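Local atomic coordinates of phosphoribosyltransferase (PDB entry 1WD5), a protein that probably acts as a type I phosphoribosyltransferase, a glycosyltransferase that uses phosphoribosyl pyrophosphate, although its acceptor substrate is not known. Residues D127-E137 and V155-L166; R6-L17 and V36-L45. All coordinates share one frame; numbering follows the deposited sequence.

Overall arrangement
The two contacts lie side by side in one phosphoribosyltransferase domain, their centres about 17 Å apart. Interaction 1 joins the loops that follow two neighbouring parallel strands, 122-126 and 150-155; interaction 2 joins helix 6-17 and helix 33-45, which lie against that same sheet. They touch directly. Arg6 NE meets Asp128 OD2 in a salt bridge of 2.9 Å, Pro156 CG sits on Ala9 CB at 3.7 Å, and Asp128 CB reaches Val37 CG2 at 3.8 Å. Asp128 belongs to the acidic pair of a sequence matching the phosphoribosyl pyrophosphate motif of type I enzymes, so interaction 2 abuts the probable substrate loop. A bound MES molecule, hydrogen-bonded to Glu15, probably comes from the crystallisation liquor.

Interaction 1 (D127-E137 and V155-L166); sequences DDGVATGASME and VPVASPEAVERL
Val130 pushes its two methyls in different directions against 155-166. CG1, anti to the backbone N (chi1 -173°), lands on Ala162 CB at 3.6 Å and comes near Leu166 CD1. CG2 meets Val155 CG1 at 3.4 Å, tighter than usual van der Waals contact, the two valines crossing at about a right angle. Leu166 packs its fork against the start of helix 134-144: CD2 lies 3.7 Å from CG of selenomethionine Met136, whose bent chain turns its CE tip to tip with Val155 CG1. Residues 127-135, DDGVATGAS, match the acidic pair and loop of the phosphoribosyl pyrophosphate motif of type I phosphoribosyltransferases, which in relatives binds the ribose 5-phosphate part. Here this loop pairs with the chain leaving strand 150-155 through a single bridge: Val130 N donates to Val157 O (3.0 Å), and Ser159 N returns a bond to Val130 O. Ser159 OG works twice, giving its hydrogen to Ala131 O at 2.7 Å from above the carbonyl plane and, as N-cap, accepting from Ala162 N. Farther out, Glu137 crosses Arg165 at about a right angle; Glu137 OE2 rests against Arg165 CD at 3.5 Å, while the carboxylate and guanidinium planes stand 22° apart.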
loop_
_atom_site.group_PDB
_atom_site.type_symbol
_atom_site.label_atom_id
_atom_site.label_comp_id
_atom_site.label_asym_id
_atom_site.label_seq_id
_atom_site.Cartn_x
_atom_site.Cartn_y
_atom_site.Cartn_z
ATOM N N ASP A 127 3.075 -4.376 -1.257
ATOM C CA ASP A 127 1.913 -5.270 -1.248
ATOM C C ASP A 127 2.448 -6.568 -1.845
ATOM O O ASP A 127 3.497 -6.551 -2.490
ATOM C CB ASP A 127 0.759 -4.734 -2.102
ATOM C CG ASP A 127 -0.588 -5.362 -1.719
ATOM O OD1 ASP A 127 -0.604 -6.264 -0.850
ATOM O OD2 ASP A 127 -1.630 -4.959 -2.278
ATOM N N ASP A 128 1.761 -7.689 -1.635
ATOM C CA ASP A 128 2.253 -8.951 -2.187
ATOM C C ASP A 128 2.054 -9.060 -3.691
ATOM O O ASP A 128 2.592 -9.965 -4.325
ATOM C CB ASP A 128 1.620 -10.170 -1.489
ATOM C CG ASP A 128 0.097 -10.114 -1.438
ATOM O OD1 ASP A 128 -0.520 -9.412 -2.266
ATOM O OD2 ASP A 128 -0.485 -10.800 -0.569
ATOM N N GLY A 129 1.294 -8.127 -4.259
ATOM C CA GLY A 129 1.058 -8.125 -5.694
ATOM C C GLY A 129 0.142 -6.978 -6.099
ATOM O O GLY A 129 -0.524 -6.388 -5.246
ATOM N N VAL A 130 0.109 -6.649 -7.389
ATOM C CA VAL A 130 -0.750 -5.570 -7.865
ATOM C C VAL A 130 -1.427 -5.913 -9.191
ATOM O O VAL A 130 -0.806 -5.854 -10.254
ATOM C CB VAL A 130 0.040 -4.260 -8.049
ATOM C CG1 VAL A 130 -0.915 -3.125 -8.370
ATOM C CG2 VAL A 130 0.825 -3.944 -6.789
ATOM N N ALA A 131 -2.709 -6.253 -9.125
ATOM C CA ALA A 131 -3.464 -6.605 -10.319
ATOM C C ALA A 131 -3.923 -5.370 -11.095
ATOM O O ALA A 131 -3.756 -5.299 -12.314
ATOM C CB ALA A 131 -4.669 -7.462 -9.939
ATOM N N THR A 132 -4.498 -4.399 -10.390
ATOM C CA THR A 132 -4.983 -3.184 -11.040
ATOM C C THR A 132 -4.322 -1.923 -10.500
ATOM O O THR A 132 -4.216 -0.924 -11.211
ATOM C CB THR A 132 -6.497 -3.021 -10.865
ATOM O OG1 THR A 132 -6.781 -2.697 -9.500
ATOM C CG2 THR A 132 -7.221 -4.311 -11.236
ATOM N N GLY A 133 -3.902 -1.964 -9.238
ATOM C CA GLY A 133 -3.249 -0.814 -8.635
ATOM C C GLY A 133 -4.177 0.153 -7.918
ATOM O O GLY A 133 -3.739 1.191 -7.418
ATOM N N ALA A 134 -5.459 -0.181 -7.857
ATOM C CA ALA A 134 -6.439 0.688 -7.206
ATOM C C ALA A 134 -6.054 1.080 -5.778
ATOM O O ALA A 134 -5.984 2.264 -5.452
ATOM C CB ALA A 134 -7.807 0.017 -7.205
ATOM N N SER A 135 -5.812 0.089 -4.927
ATOM C CA SER A 135 -5.455 0.379 -3.547
ATOM C C SER A 135 -4.112 1.096 -3.435
ATOM O O SER A 135 -3.965 2.022 -2.635
ATOM C CB SER A 135 -5.432 -0.912 -2.722
ATOM O OG SER A 135 -6.705 -1.529 -2.727
HETATM N N MSE A 136 -3.136 0.683 -4.240
HETATM C CA MSE A 136 -1.820 1.309 -4.192
HETATM C C MSE A 136 -1.895 2.785 -4.572
HETATM O O MSE A 136 -1.224 3.618 -3.965
HETATM C CB MSE A 136 -0.836 0.584 -5.115
HETATM C CG MSE A 136 0.591 1.089 -4.995
HETATM SE SE MSE A 136 1.304 0.798 -3.353
HETATM C CE MSE A 136 1.641 -0.947 -3.458
ATOM N N GLU A 137 -2.715 3.113 -5.568
ATOM C CA GLU A 137 -2.855 4.507 -5.986
ATOM C C GLU A 137 -3.446 5.338 -4.853
ATOM O O GLU A 137 -3.036 6.476 -4.627
ATOM C CB GLU A 137 -3.739 4.625 -7.233
ATOM C CG GLU A 137 -3.061 4.173 -8.526
ATOM C CD GLU A 137 -3.706 4.774 -9.765
ATOM O OE1 GLU A 137 -3.715 6.018 -9.878
ATOM O OE2 GLU A 137 -4.204 4.011 -10.623
ATOM N N VAL A 155 6.830 -4.034 -5.358
ATOM C CA VAL A 155 5.950 -5.198 -5.392
ATOM C C VAL A 155 6.584 -6.410 -6.074
ATOM O O VAL A 155 7.295 -6.275 -7.066
ATOM C CB VAL A 155 4.646 -4.868 -6.138
ATOM C CG1 VAL A 155 3.911 -3.738 -5.431
ATOM C CG2 VAL A 155 4.967 -4.461 -7.573
ATOM N N PRO A 156 6.326 -7.614 -5.547
ATOM C CA PRO A 156 6.868 -8.852 -6.114
ATOM C C PRO A 156 6.388 -9.103 -7.545
ATOM O O PRO A 156 7.174 -9.479 -8.408
ATOM C CB PRO A 156 6.362 -9.922 -5.150
ATOM C CG PRO A 156 6.299 -9.189 -3.846
ATOM C CD PRO A 156 5.664 -7.881 -4.260
ATOM N N VAL A 157 5.097 -8.900 -7.793
ATOM C CA VAL A 157 4.542 -9.118 -9.126
ATOM C C VAL A 157 3.457 -8.101 -9.457
ATOM O O VAL A 157 2.703 -7.681 -8.583
ATOM C CB VAL A 157 3.956 -10.538 -9.259
ATOM C CG1 VAL A 157 2.741 -10.690 -8.363
ATOM C CG2 VAL A 157 3.588 -10.812 -10.712
ATOM N N ALA A 158 3.380 -7.703 -10.725
ATOM C CA ALA A 158 2.385 -6.722 -11.151
ATOM C C ALA A 158 1.975 -6.891 -12.612
ATOM O O ALA A 158 2.730 -7.432 -13.423
ATOM C CB ALA A 158 2.930 -5.315 -10.931
ATOM N N SER A 159 0.775 -6.424 -12.945
ATOM C CA SER A 159 0.292 -6.508 -14.315
ATOM C C SER A 159 0.866 -5.323 -15.075
ATOM O O SER A 159 1.192 -4.300 -14.480
ATOM C CB SER A 159 -1.232 -6.426 -14.358
ATOM O OG SER A 159 -1.668 -5.117 -14.028
ATOM N N PRO A 160 1.010 -5.447 -16.401
ATOM C CA PRO A 160 1.551 -4.336 -17.188
ATOM C C PRO A 160 0.751 -3.055 -16.950
ATOM O O PRO A 160 1.312 -1.973 -16.784
ATOM C CB PRO A 160 1.417 -4.839 -18.619
ATOM C CG PRO A 160 1.636 -6.315 -18.461
ATOM C CD PRO A 160 0.806 -6.640 -17.241
ATOM N N GLU A 161 -0.568 -3.197 -16.919
ATOM C CA GLU A 161 -1.470 -2.068 -16.713
ATOM C C GLU A 161 -1.197 -1.354 -15.391
ATOM O O GLU A 161 -1.066 -0.133 -15.349
ATOM C CB GLU A 161 -2.924 -2.544 -16.723
ATOM C CG GLU A 161 -3.306 -3.450 -17.889
ATOM C CD GLU A 161 -2.731 -4.858 -17.769
ATOM O OE1 GLU A 161 -1.536 -5.052 -18.074
ATOM O OE2 GLU A 161 -3.477 -5.774 -17.359
ATOM N N ALA A 162 -1.121 -2.128 -14.313
ATOM C CA ALA A 162 -0.873 -1.573 -12.989
ATOM C C ALA A 162 0.443 -0.802 -12.953
ATOM O O ALA A 162 0.519 0.297 -12.405
ATOM C CB ALA A 162 -0.852 -2.691 -11.952
ATOM N N VAL A 163 1.481 -1.382 -13.541
ATOM C CA VAL A 163 2.784 -0.735 -13.564
ATOM C C VAL A 163 2.714 0.644 -14.208
ATOM O O VAL A 163 3.229 1.620 -13.664
ATOM C CB VAL A 163 3.819 -1.595 -14.325
ATOM C CG1 VAL A 163 5.126 -0.832 -14.474
ATOM C CG2 VAL A 163 4.055 -2.901 -13.577
ATOM N N GLU A 164 2.068 0.729 -15.366
ATOM C CA GLU A 164 1.956 2.006 -16.058
ATOM C C GLU A 164 1.243 3.046 -15.197
ATOM O O GLU A 164 1.676 4.195 -15.117
ATOM C CB GLU A 164 1.207 1.834 -17.380
ATOM C CG GLU A 164 1.484 2.947 -18.380
ATOM C CD GLU A 164 0.771 2.739 -19.704
ATOM O OE1 GLU A 164 -0.447 3.012 -19.780
ATOM O OE2 GLU A 164 1.431 2.292 -20.669
ATOM N N ARG A 165 0.155 2.649 -14.549
ATOM C CA ARG A 165 -0.587 3.582 -13.702
ATOM C C ARG A 165 0.269 4.112 -12.556
ATOM O O ARG A 165 0.243 5.303 -12.249
ATOM C CB ARG A 165 -1.834 2.914 -13.117
ATOM C CG ARG A 165 -2.835 2.409 -14.143
ATOM C CD ARG A 165 -4.165 2.065 -13.481
ATOM N NE ARG A 165 -5.129 1.511 -14.430
ATOM C CZ ARG A 165 -5.233 0.220 -14.737
ATOM N NH1 ARG A 165 -4.433 -0.676 -14.169
ATOM N NH2 ARG A 165 -6.139 -0.177 -15.620
ATOM N N LEU A 166 1.026 3.223 -11.923
ATOM C CA LEU A 166 1.867 3.607 -10.797
ATOM C C LEU A 166 3.143 4.324 -11.209
ATOM O O LEU A 166 3.531 5.320 -10.597
ATOM C CB LEU A 166 2.217 2.372 -9.968
ATOM C CG LEU A 166 0.996 1.645 -9.395
ATOM C CD1 LEU A 166 1.412 0.330 -8.769
ATOM C CD2 LEU A 166 0.315 2.537 -8.381
#

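Interaction 2 (R6-L17 and V36-L45)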
loop_
_atom_site.group_PDB
_atom_site.type_symbol
_atom_site.label_atom_id
_atom_site.label_comp_id
_atom_site.label_asym_id
_atom_site.label_seq_id
_atom_site.Cartn_x
_atom_site.Cartn_y
_atom_site.Cartn_z
ATOM N N ARG A 6 5.139 -15.442 0.843
ATOM C CA ARG A 6 5.324 -14.002 0.964
ATOM C C ARG A 6 6.667 -13.578 1.575
ATOM O O ARG A 6 7.188 -12.517 1.237
ATOM C CB ARG A 6 4.163 -13.388 1.750
ATOM C CG ARG A 6 2.803 -13.495 1.045
ATOM C CD ARG A 6 1.726 -12.773 1.843
ATOM N NE ARG A 6 0.382 -12.912 1.276
ATOM C CZ ARG A 6 -0.387 -13.986 1.425
ATOM N NH1 ARG A 6 0.046 -15.030 2.122
ATOM N NH2 ARG A 6 -1.606 -14.006 0.909
ATOM N N ARG A 7 7.231 -14.399 2.457
ATOM C CA ARG A 7 8.526 -14.079 3.065
ATOM C C ARG A 7 9.617 -14.162 1.999
ATOM O O ARG A 7 10.541 -13.349 1.971
ATOM C CB ARG A 7 8.850 -15.058 4.203
ATOM C CG ARG A 7 8.020 -14.866 5.470
ATOM C CD ARG A 7 8.585 -13.767 6.346
ATOM N NE ARG A 7 7.675 -13.376 7.420
ATOM C CZ ARG A 7 7.813 -12.261 8.132
ATOM N NH1 ARG A 7 8.830 -11.446 7.883
ATOM N NH2 ARG A 7 6.921 -11.936 9.057
ATOM N N HIS A 8 9.499 -15.161 1.128
ATOM C CA HIS A 8 10.450 -15.373 0.041
ATOM C C HIS A 8 10.442 -14.176 -0.904
ATOM O O HIS A 8 11.491 -13.683 -1.307
ATOM C CB HIS A 8 10.072 -16.627 -0.748
ATOM C CG HIS A 8 10.991 -16.924 -1.892
ATOM N ND1 HIS A 8 10.610 -17.692 -2.972
ATOM C CD2 HIS A 8 12.286 -16.588 -2.108
ATOM C CE1 HIS A 8 11.629 -17.816 -3.804
ATOM N NE2 HIS A 8 12.658 -17.156 -3.303
ATOM N N ALA A 9 9.247 -13.716 -1.264
ATOM C CA ALA A 9 9.120 -12.575 -2.162
ATOM C C ALA A 9 9.663 -11.327 -1.477
ATOM O O ALA A 9 10.259 -10.464 -2.123
ATOM C CB ALA A 9 7.654 -12.369 -2.545
ATOM N N GLY A 10 9.458 -11.239 -0.167
ATOM C CA GLY A 10 9.938 -10.091 0.581
ATOM C C GLY A 10 11.453 -10.004 0.596
ATOM O O GLY A 10 12.022 -8.912 0.546
ATOM N N ALA A 11 12.111 -11.156 0.676
ATOM C CA ALA A 11 13.568 -11.203 0.690
ATOM C C ALA A 11 14.107 -10.723 -0.655
ATOM O O ALA A 11 15.013 -9.896 -0.706
ATOM C CB ALA A 11 14.049 -12.639 0.974
ATOM N N LEU A 12 13.545 -11.242 -1.742
ATOM C CA LEU A 12 13.980 -10.853 -3.083
ATOM C C LEU A 12 13.694 -9.383 -3.351
ATOM O O LEU A 12 14.453 -8.708 -4.051
ATOM C CB LEU A 12 13.273 -11.702 -4.147
ATOM C CG LEU A 12 13.656 -13.176 -4.211
ATOM C CD1 LEU A 12 12.746 -13.900 -5.198
ATOM C CD2 LEU A 12 15.122 -13.303 -4.634
ATOM N N LEU A 13 12.596 -8.885 -2.794
ATOM C CA LEU A 13 12.226 -7.490 -2.997
ATOM C C LEU A 13 13.210 -6.579 -2.273
ATOM O O LEU A 13 13.622 -5.542 -2.805
ATOM C CB LEU A 13 10.805 -7.239 -2.484
ATOM C CG LEU A 13 10.148 -5.942 -2.952
ATOM C CD1 LEU A 13 10.124 -5.901 -4.478
ATOM C CD2 LEU A 13 8.728 -5.854 -2.395
ATOM N N ALA A 14 13.586 -6.966 -1.057
ATOM C CA ALA A 14 14.535 -6.182 -0.270
ATOM C C ALA A 14 15.872 -6.099 -1.005
ATOM O O ALA A 14 16.550 -5.073 -0.967
ATOM C CB ALA A 14 14.735 -6.818 1.097
ATOM N N GLU A 15 16.244 -7.186 -1.672
ATOM C CA GLU A 15 17.493 -7.237 -2.426
ATOM C C GLU A 15 17.438 -6.306 -3.644
ATOM O O GLU A 15 18.424 -5.655 -3.987
ATOM C CB GLU A 15 17.780 -8.685 -2.852
ATOM C CG GLU A 15 18.376 -9.542 -1.731
ATOM C CD GLU A 15 18.168 -11.035 -1.931
ATOM O OE1 GLU A 15 17.967 -11.476 -3.083
ATOM O OE2 GLU A 15 18.218 -11.777 -0.926
ATOM N N ALA A 16 16.281 -6.235 -4.292
ATOM C CA ALA A 16 16.126 -5.360 -5.453
ATOM C C ALA A 16 16.139 -3.893 -5.018
ATOM O O ALA A 16 16.498 -3.007 -5.796
ATOM C CB ALA A 16 14.817 -5.676 -6.179
ATOM N N LEU A 17 15.760 -3.642 -3.766
ATOM C CA LEU A 17 15.707 -2.279 -3.234
ATOM C C LEU A 17 17.020 -1.770 -2.645
ATOM O O LEU A 17 17.255 -0.561 -2.598
ATOM C CB LEU A 17 14.623 -2.179 -2.155
ATOM C CG LEU A 17 13.161 -2.362 -2.567
ATOM C CD1 LEU A 17 12.303 -2.519 -1.315
ATOM C CD2 LEU A 17 12.693 -1.163 -3.383
ATOM N N VAL A 36 3.019 -8.828 5.431
ATOM C CA VAL A 36 4.016 -9.887 5.584
ATOM C C VAL A 36 5.227 -9.581 4.711
ATOM O O VAL A 36 6.372 -9.662 5.166
ATOM C CB VAL A 36 3.459 -11.267 5.180
ATOM C CG1 VAL A 36 4.557 -12.314 5.285
ATOM C CG2 VAL A 36 2.293 -11.644 6.083
ATOM N N VAL A 37 4.977 -9.226 3.452
ATOM C CA VAL A 37 6.068 -8.902 2.544
ATOM C C VAL A 37 6.808 -7.681 3.083
ATOM O O VAL A 37 8.038 -7.643 3.088
ATOM C CB VAL A 37 5.558 -8.587 1.118
ATOM C CG1 VAL A 37 6.743 -8.316 0.195
ATOM C CG2 VAL A 37 4.726 -9.765 0.576
ATOM N N ALA A 38 6.049 -6.688 3.541
ATOM C CA ALA A 38 6.618 -5.449 4.074
ATOM C C ALA A 38 7.506 -5.684 5.299
ATOM O O ALA A 38 8.575 -5.077 5.439
ATOM C CB ALA A 38 5.497 -4.477 4.425
ATOM N N ASP A 39 7.055 -6.553 6.196
ATOM C CA ASP A 39 7.820 -6.849 7.400
ATOM C C ASP A 39 9.175 -7.456 7.037
ATOM O O ASP A 39 10.198 -7.099 7.623
ATOM C CB ASP A 39 7.048 -7.821 8.298
ATOM C CG ASP A 39 7.804 -8.159 9.571
ATOM O OD1 ASP A 39 7.837 -7.318 10.491
ATOM O OD2 ASP A 39 8.382 -9.262 9.647
ATOM N N GLU A 40 9.185 -8.378 6.075
ATOM C CA GLU A 40 10.435 -9.012 5.670
ATOM C C GLU A 40 11.363 -7.961 5.062
ATOM O O GLU A 40 12.562 -7.963 5.319
ATOM C CB GLU A 40 10.159 -10.132 4.661
ATOM C CG GLU A 40 11.368 -11.012 4.300
ATOM C CD GLU A 40 11.961 -11.744 5.498
ATOM O OE1 GLU A 40 11.204 -12.091 6.432
ATOM O OE2 GLU A 40 13.188 -11.988 5.502
ATOM N N VAL A 41 10.804 -7.052 4.264
ATOM C CA VAL A 41 11.613 -6.002 3.643
ATOM C C VAL A 41 12.219 -5.107 4.717
ATOM O O VAL A 41 13.412 -4.821 4.696
ATOM C CB VAL A 41 10.773 -5.120 2.690
ATOM C CG1 VAL A 41 11.568 -3.876 2.295
ATOM C CG2 VAL A 41 10.396 -5.908 1.444
ATOM N N ALA A 42 11.390 -4.673 5.658
ATOM C CA ALA A 42 11.847 -3.805 6.733
ATOM C C ALA A 42 12.986 -4.449 7.523
ATOM O O ALA A 42 13.953 -3.779 7.884
ATOM C CB ALA A 42 10.684 -3.468 7.664
ATOM N N ARG A 43 12.877 -5.748 7.784
ATOM C CA ARG A 43 13.921 -6.446 8.533
ATOM C C ARG A 43 15.223 -6.578 7.741
ATOM O O ARG A 43 16.312 -6.507 8.313
ATOM C CB ARG A 43 13.424 -7.832 8.966
ATOM C CG ARG A 43 12.285 -7.774 9.976
ATOM C CD ARG A 43 11.663 -9.145 10.265
ATOM N NE ARG A 43 10.581 -9.002 11.237
ATOM C CZ ARG A 43 10.776 -8.751 12.527
ATOM N NH1 ARG A 43 12.012 -8.635 13.000
ATOM N NH2 ARG A 43 9.742 -8.573 13.336
ATOM N N ARG A 44 15.121 -6.761 6.429
ATOM C CA ARG A 44 16.321 -6.907 5.609
ATOM C C ARG A 44 17.004 -5.570 5.323
ATOM O O ARG A 44 18.225 -5.512 5.210
ATOM C CB ARG A 44 15.987 -7.619 4.291
ATOM C CG ARG A 44 15.293 -8.958 4.492
ATOM C CD ARG A 44 15.936 -10.068 3.691
ATOM N NE ARG A 44 15.457 -11.380 4.126
ATOM C CZ ARG A 44 16.138 -12.509 3.971
ATOM N NH1 ARG A 44 17.328 -12.486 3.389
ATOM N NH2 ARG A 44 15.640 -13.658 4.414
ATOM N N LEU A 45 16.228 -4.497 5.228
ATOM C CA LEU A 45 16.798 -3.177 4.952
ATOM C C LEU A 45 17.142 -2.378 6.210
ATOM O O LEU A 45 17.669 -1.271 6.120
ATOM C CB LEU A 45 15.837 -2.352 4.091
ATOM C CG LEU A 45 15.613 -2.772 2.636
ATOM C CD1 LEU A 45 14.609 -1.830 1.987
ATOM C CD2 LEU A 45 16.927 -2.732 1.883
HETATM O O HOH W 1 18.744 -10.828 1.543
#
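Arg7 reaches over from helix 6-17 into a hole formed by Val36, Asp39, Glu40 and Arg43. From CB the chain sets out beside the backbone N and bends sharply at chi2 (-82°), which swings CD to within 3.1 Å of Glu40 OE1. NE then passes Val36 CG1, a methyl lying over one face of the guanidinium. At the tip NH1 makes two salt bridges: to Asp39 OD2 (2.8 Å), on that oxygen's anti lone pair, and to Glu40 OE1 (2.9 Å), met on the anti side but somewhat out of the carboxylate plane. NH2 joins the grip on Asp39 OD2; both carboxylates stand almost perpendicular to the guanidinium. Residues 36-45 are part of helix 33-45, the crossover helix between parallel strands 26-29 and 48-59; segment 6-17 crosses them at -43°, the segment axes 7.8 Å apart. Gly10 lets the backbones close to 4.5 Å between its CA and Val37 CA; farther along, Val41 sits as a knob among Gly10, Leu13, Ala14 and Leu17. Arg43 NE also donates to Asp39 OD2; a leucine in place of Arg7 would probably leave Glu40 OE1 without its mate, while Asp39 would keep Arg43 but lose two bonds to OD2. Glu40 OE2 takes Arg44 NE at 2.7 Å, and Ala11 CB lies over the centre of one face of that guanidinium.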